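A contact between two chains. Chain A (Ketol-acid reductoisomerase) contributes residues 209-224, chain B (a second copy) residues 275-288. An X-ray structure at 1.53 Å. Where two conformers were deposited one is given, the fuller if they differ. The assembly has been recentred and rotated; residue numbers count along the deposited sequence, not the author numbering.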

# COMPACT_ATOMS: atom_id res chain seq x y z
N GLU A 209 9.40 -7.43 4.76
CA GLU A 209 10.87 -7.43 4.80
C GLU A 209 11.45 -6.18 4.16
O GLU A 209 12.44 -5.65 4.67
N LEU A 210 10.77 -5.66 3.13
CA LEU A 210 11.20 -4.38 2.56
C LEU A 210 11.06 -3.22 3.57
O LEU A 210 12.07 -2.49 3.83
N MET A 211 9.88 -3.05 4.12
CA MET A 211 9.69 -2.01 5.11
C MET A 211 10.58 -2.20 6.36
O MET A 211 11.15 -1.20 6.83
N ARG A 212 10.71 -3.44 6.84
CA ARG A 212 11.48 -3.68 8.06
C ARG A 212 12.95 -3.39 7.86
O ARG A 212 13.61 -2.76 8.72
N ASN A 213 13.50 -3.84 6.75
CA ASN A 213 14.90 -3.57 6.48
C ASN A 213 15.16 -2.09 6.27
O ASN A 213 16.15 -1.54 6.83
N GLY A 214 14.27 -1.38 5.55
CA GLY A 214 14.43 0.08 5.47
C GLY A 214 14.41 0.78 6.81
O GLY A 214 15.26 1.68 7.10
N PHE A 215 13.47 0.39 7.65
CA PHE A 215 13.27 0.99 8.96
C PHE A 215 14.56 0.76 9.79
O PHE A 215 15.09 1.68 10.40
N GLU A 216 15.06 -0.48 9.78
CA GLU A 216 16.29 -0.81 10.51
C GLU A 216 17.52 -0.01 10.05
O GLU A 216 18.34 0.44 10.81
N VAL A 217 17.68 0.12 8.75
CA VAL A 217 18.73 0.92 8.22
C VAL A 217 18.73 2.35 8.73
O VAL A 217 19.82 2.87 9.18
N LEU A 218 17.58 3.00 8.70
CA LEU A 218 17.48 4.34 9.27
C LEU A 218 17.82 4.38 10.76
O LEU A 218 18.60 5.24 11.19
N VAL A 219 17.19 3.50 11.54
CA VAL A 219 17.37 3.52 13.00
C VAL A 219 18.83 3.22 13.33
O VAL A 219 19.43 3.90 14.17
N GLU A 220 19.45 2.28 12.61
CA GLU A 220 20.84 1.90 12.86
C GLU A 220 21.82 3.02 12.49
O GLU A 220 22.96 3.03 12.96
N ALA A 221 21.40 3.93 11.60
CA ALA A 221 22.17 5.10 11.23
C ALA A 221 21.88 6.33 12.10
O ALA A 221 22.45 7.39 11.88
N GLY A 222 21.07 6.18 13.10
CA GLY A 222 20.84 7.21 14.08
C GLY A 222 19.62 8.07 13.79
O GLY A 222 19.40 9.05 14.49
N TYR A 223 18.74 7.68 12.89
CA TYR A 223 17.49 8.43 12.72
C TYR A 223 16.46 7.90 13.71
O TYR A 223 16.43 6.68 13.98
N PRO A 224 15.58 8.78 14.22
CA PRO A 224 14.60 8.38 15.27
C PRO A 224 13.64 7.34 14.69
O PRO A 224 13.26 7.43 13.52
N VAL B 275 20.04 -7.20 0.46
CA VAL B 275 19.24 -5.98 0.30
C VAL B 275 19.54 -4.94 1.36
O VAL B 275 19.65 -3.72 1.04
N LYS B 276 19.62 -5.39 2.61
CA LYS B 276 19.91 -4.43 3.72
C LYS B 276 21.25 -3.75 3.52
O LYS B 276 21.36 -2.48 3.69
N GLU B 277 22.25 -4.49 3.02
CA GLU B 277 23.56 -3.87 2.73
C GLU B 277 23.56 -2.89 1.55
O GLU B 277 24.25 -1.85 1.50
N LYS B 278 22.73 -3.21 0.55
CA LYS B 278 22.56 -2.30 -0.53
C LYS B 278 21.85 -1.01 -0.08
O LYS B 278 22.17 0.10 -0.52
N MET B 279 20.91 -1.18 0.86
CA MET B 279 20.23 -0.02 1.45
C MET B 279 21.26 0.86 2.18
O MET B 279 21.23 2.09 2.05
N LYS B 280 22.13 0.24 2.96
CA LYS B 280 23.19 0.99 3.68
C LYS B 280 24.03 1.77 2.73
O LYS B 280 24.36 2.92 3.03
N GLU B 281 24.41 1.16 1.58
CA GLU B 281 25.27 1.81 0.61
C GLU B 281 24.55 3.01 -0.01
O GLU B 281 25.15 4.06 -0.20
N ALA B 282 23.24 2.83 -0.35
CA ALA B 282 22.46 3.93 -0.85
C ALA B 282 22.32 5.05 0.15
O ALA B 282 22.39 6.27 -0.22
N LEU B 283 22.12 4.70 1.42
CA LEU B 283 22.02 5.75 2.43
C LEU B 283 23.35 6.52 2.52
O LEU B 283 23.35 7.74 2.65
N LYS B 284 24.46 5.80 2.48
CA LYS B 284 25.80 6.49 2.47
C LYS B 284 25.93 7.49 1.32
O LYS B 284 26.40 8.65 1.52
N ARG B 285 25.53 7.08 0.11
CA ARG B 285 25.57 7.95 -1.03
C ARG B 285 24.63 9.16 -0.96
O ARG B 285 24.90 10.20 -1.58
N VAL B 286 23.51 9.00 -0.24
CA VAL B 286 22.67 10.11 0.14
C VAL B 286 23.33 11.08 1.11
O VAL B 286 23.31 12.30 0.90
N GLU B 287 23.89 10.53 2.15
CA GLU B 287 24.49 11.33 3.20
C GLU B 287 25.76 12.07 2.73
O GLU B 287 26.05 13.16 3.26
N ASN B 288 26.52 11.46 1.82
CA ASN B 288 27.87 11.99 1.55
C ASN B 288 27.89 12.96 0.34
O ASN B 288 28.94 13.43 -0.07

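The most striking feature of this contact is a fully extended lysine that serves two carboxylates at once. B:Lys276, with all four chi angles t, lies among A:Asn213, A:Glu216, A:Val217 and A:Glu220, and its NZ forms salt bridges to A:Glu216 OE1 and A:Glu220 OE2, each at 2.8 Å. Both glutamates are m at chi1 and point toward chain B. The other oxygen of the second, A:Glu220 OE1, takes B:Lys280 NZ at 2.6 Å, so one carboxylate links two lysines. Water 1 extends this network, donating to A:Val217 O (2.7 Å) and accepting from B:Lys280 NZ (2.9 Å).

Beneath the charges the helices, crossing at -45° with axes 9.6 Å apart, interlock. A:Val217 (t) fits among B:Lys276, B:Met279, B:Lys280 and B:Leu283, its CG2 lying 3.6 Å from the aliphatic CG of B:Lys276. In return B:Met279 (m, t, t) reaches across A:Gly214, its SD 3.6 Å from A:Gly214 N, and its CE meets A:Leu210 CD1 at 3.7 Å.

Toward the helix C termini, B:Leu283 (t, p) places CD2 3.6 Å from A:Ala221 CB. Beyond it, A:Tyr223 (chi1 m) donates from OH to B:Glu287 OE2 at 2.7 Å, a hydrogen bond at the ring edge.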

# COMPACT_ATOMS: atom_id res chain seq x y z
CB GLU A 209 11.45 -8.68 4.19
CG GLU A 209 11.01 -9.91 4.95
CD GLU A 209 11.63 -10.06 6.38
OE1 GLU A 209 12.55 -9.27 6.73
OE2 GLU A 209 11.20 -10.97 7.12
CB LEU A 210 10.48 -4.06 1.28
CG LEU A 210 10.79 -2.73 0.61
CD1 LEU A 210 12.16 -2.71 0.00
CD2 LEU A 210 9.73 -2.43 -0.42
CB MET A 211 8.24 -1.97 5.50
CG MET A 211 7.35 -1.43 4.40
SD MET A 211 5.62 -1.17 4.94
CE MET A 211 5.35 -2.79 5.56
CB ARG A 212 11.33 -5.14 8.57
CG ARG A 212 12.56 -5.63 9.38
CD ARG A 212 12.38 -6.98 10.04
NE ARG A 212 12.99 -7.97 9.21
CZ ARG A 212 14.21 -8.38 9.38
NH1 ARG A 212 14.97 -7.91 10.35
NH2 ARG A 212 14.67 -9.27 8.60
CB ASN A 213 15.45 -4.40 5.28
CG ASN A 213 15.81 -5.79 5.69
OD1 ASN A 213 16.89 -6.02 6.20
ND2 ASN A 213 14.90 -6.77 5.45
CB PHE A 215 12.08 0.32 9.64
CG PHE A 215 11.82 0.79 11.06
CD1 PHE A 215 12.51 0.17 12.13
CD2 PHE A 215 10.85 1.72 11.35
CE1 PHE A 215 12.26 0.54 13.42
CE2 PHE A 215 10.61 2.11 12.68
CZ PHE A 215 11.32 1.52 13.68
CB GLU A 216 16.57 -2.30 10.46
CG GLU A 216 15.57 -3.14 11.24
CD GLU A 216 15.90 -4.66 11.21
OE1 GLU A 216 16.89 -5.02 10.58
OE2 GLU A 216 15.09 -5.44 11.74
CB VAL A 217 18.82 0.80 6.68
CG1 VAL A 217 19.78 1.88 6.12
CG2 VAL A 217 19.20 -0.62 6.24
CB LEU A 218 16.11 4.90 8.97
CG LEU A 218 15.94 5.32 7.46
CD1 LEU A 218 14.48 5.76 7.31
CD2 LEU A 218 16.83 6.47 7.11
CB VAL A 219 16.41 2.56 13.71
CG1 VAL A 219 16.79 2.43 15.19
CG2 VAL A 219 15.02 3.12 13.54
CB GLU A 220 21.22 0.63 12.10
CG GLU A 220 20.55 -0.62 12.71
CD GLU A 220 20.74 -1.88 11.87
OE1 GLU A 220 21.55 -1.95 10.92
OE2 GLU A 220 19.98 -2.80 12.14
CB ALA A 221 21.89 5.48 9.79
CB TYR A 223 16.97 8.28 11.22
CG TYR A 223 17.95 8.82 10.23
CD1 TYR A 223 19.06 8.09 9.81
CD2 TYR A 223 17.78 10.10 9.71
CE1 TYR A 223 20.01 8.61 8.95
CE2 TYR A 223 18.70 10.63 8.85
CZ TYR A 223 19.83 9.93 8.48
OH TYR A 223 20.75 10.45 7.64
CB PRO A 224 13.83 9.66 15.52
CG PRO A 224 14.74 10.77 15.14
CD PRO A 224 15.67 10.24 14.09
CB VAL B 275 17.69 -6.27 0.31
CG1 VAL B 275 16.93 -4.99 0.29
CG2 VAL B 275 17.41 -7.16 -0.87
CB LYS B 276 19.85 -5.14 5.06
CG LYS B 276 19.93 -4.11 6.20
CD LYS B 276 19.73 -4.79 7.55
CE LYS B 276 19.88 -3.81 8.69
NZ LYS B 276 19.54 -4.54 9.94
CB GLU B 277 24.67 -4.94 2.60
CG GLU B 277 24.86 -5.72 3.89
CD GLU B 277 25.09 -4.88 5.14
OE1 GLU B 277 26.08 -4.13 5.12
OE2 GLU B 277 24.27 -4.89 6.14
CB LYS B 278 21.80 -2.98 -1.67
CG LYS B 278 22.75 -3.90 -2.49
CD LYS B 278 22.03 -5.12 -3.06
CE LYS B 278 22.96 -6.13 -3.83
NZ LYS B 278 22.20 -6.69 -4.98
CB MET B 279 19.14 -0.49 2.39
CG MET B 279 17.87 -0.90 1.66
SD MET B 279 16.65 -1.44 2.89
CE MET B 279 15.24 -1.87 1.85
CB LYS B 280 24.02 0.05 4.58
CG LYS B 280 23.18 -0.44 5.76
CD LYS B 280 23.99 -1.28 6.77
CE LYS B 280 23.06 -1.66 7.94
NZ LYS B 280 23.15 -0.90 9.20
CB GLU B 281 25.79 0.79 -0.45
CG GLU B 281 26.68 -0.24 0.23
CD GLU B 281 26.96 -1.52 -0.58
OE1 GLU B 281 26.59 -1.58 -1.78
OE2 GLU B 281 27.51 -2.49 0.04
CB ALA B 282 21.10 3.44 -1.27
CB LEU B 283 21.65 5.14 3.79
CG LEU B 283 21.60 6.20 4.94
CD1 LEU B 283 20.59 7.29 4.67
CD2 LEU B 283 21.30 5.47 6.26
CB LYS B 284 26.94 5.52 2.49
CG LYS B 284 28.29 6.19 2.58
CD LYS B 284 29.40 5.17 2.50
CE LYS B 284 29.77 4.86 1.06
NZ LYS B 284 31.11 4.21 1.08
CB ARG B 285 25.30 7.17 -2.30
CG ARG B 285 26.36 6.17 -2.67
CD ARG B 285 26.08 5.71 -4.09
NE ARG B 285 26.88 6.44 -5.03
CZ ARG B 285 26.44 7.24 -5.98
NH1 ARG B 285 25.15 7.52 -6.12
NH2 ARG B 285 27.34 7.79 -6.77
CB VAL B 286 21.32 9.56 0.67
CG1 VAL B 286 20.59 10.52 1.58
CG2 VAL B 286 20.51 9.14 -0.54
CB GLU B 287 24.80 10.49 4.43
CG GLU B 287 23.55 9.97 5.13
CD GLU B 287 23.85 9.14 6.38
OE1 GLU B 287 24.87 8.51 6.39
OE2 GLU B 287 23.00 9.05 7.32
CB ASN B 288 28.87 10.86 1.44
CG ASN B 288 28.77 10.08 0.13
OD1 ASN B 288 27.98 10.41 -0.75
ND2 ASN B 288 29.52 8.96 0.06
O HOH W 1 22.32 1.87 8.66
O HOH W 2 22.61 -4.40 10.31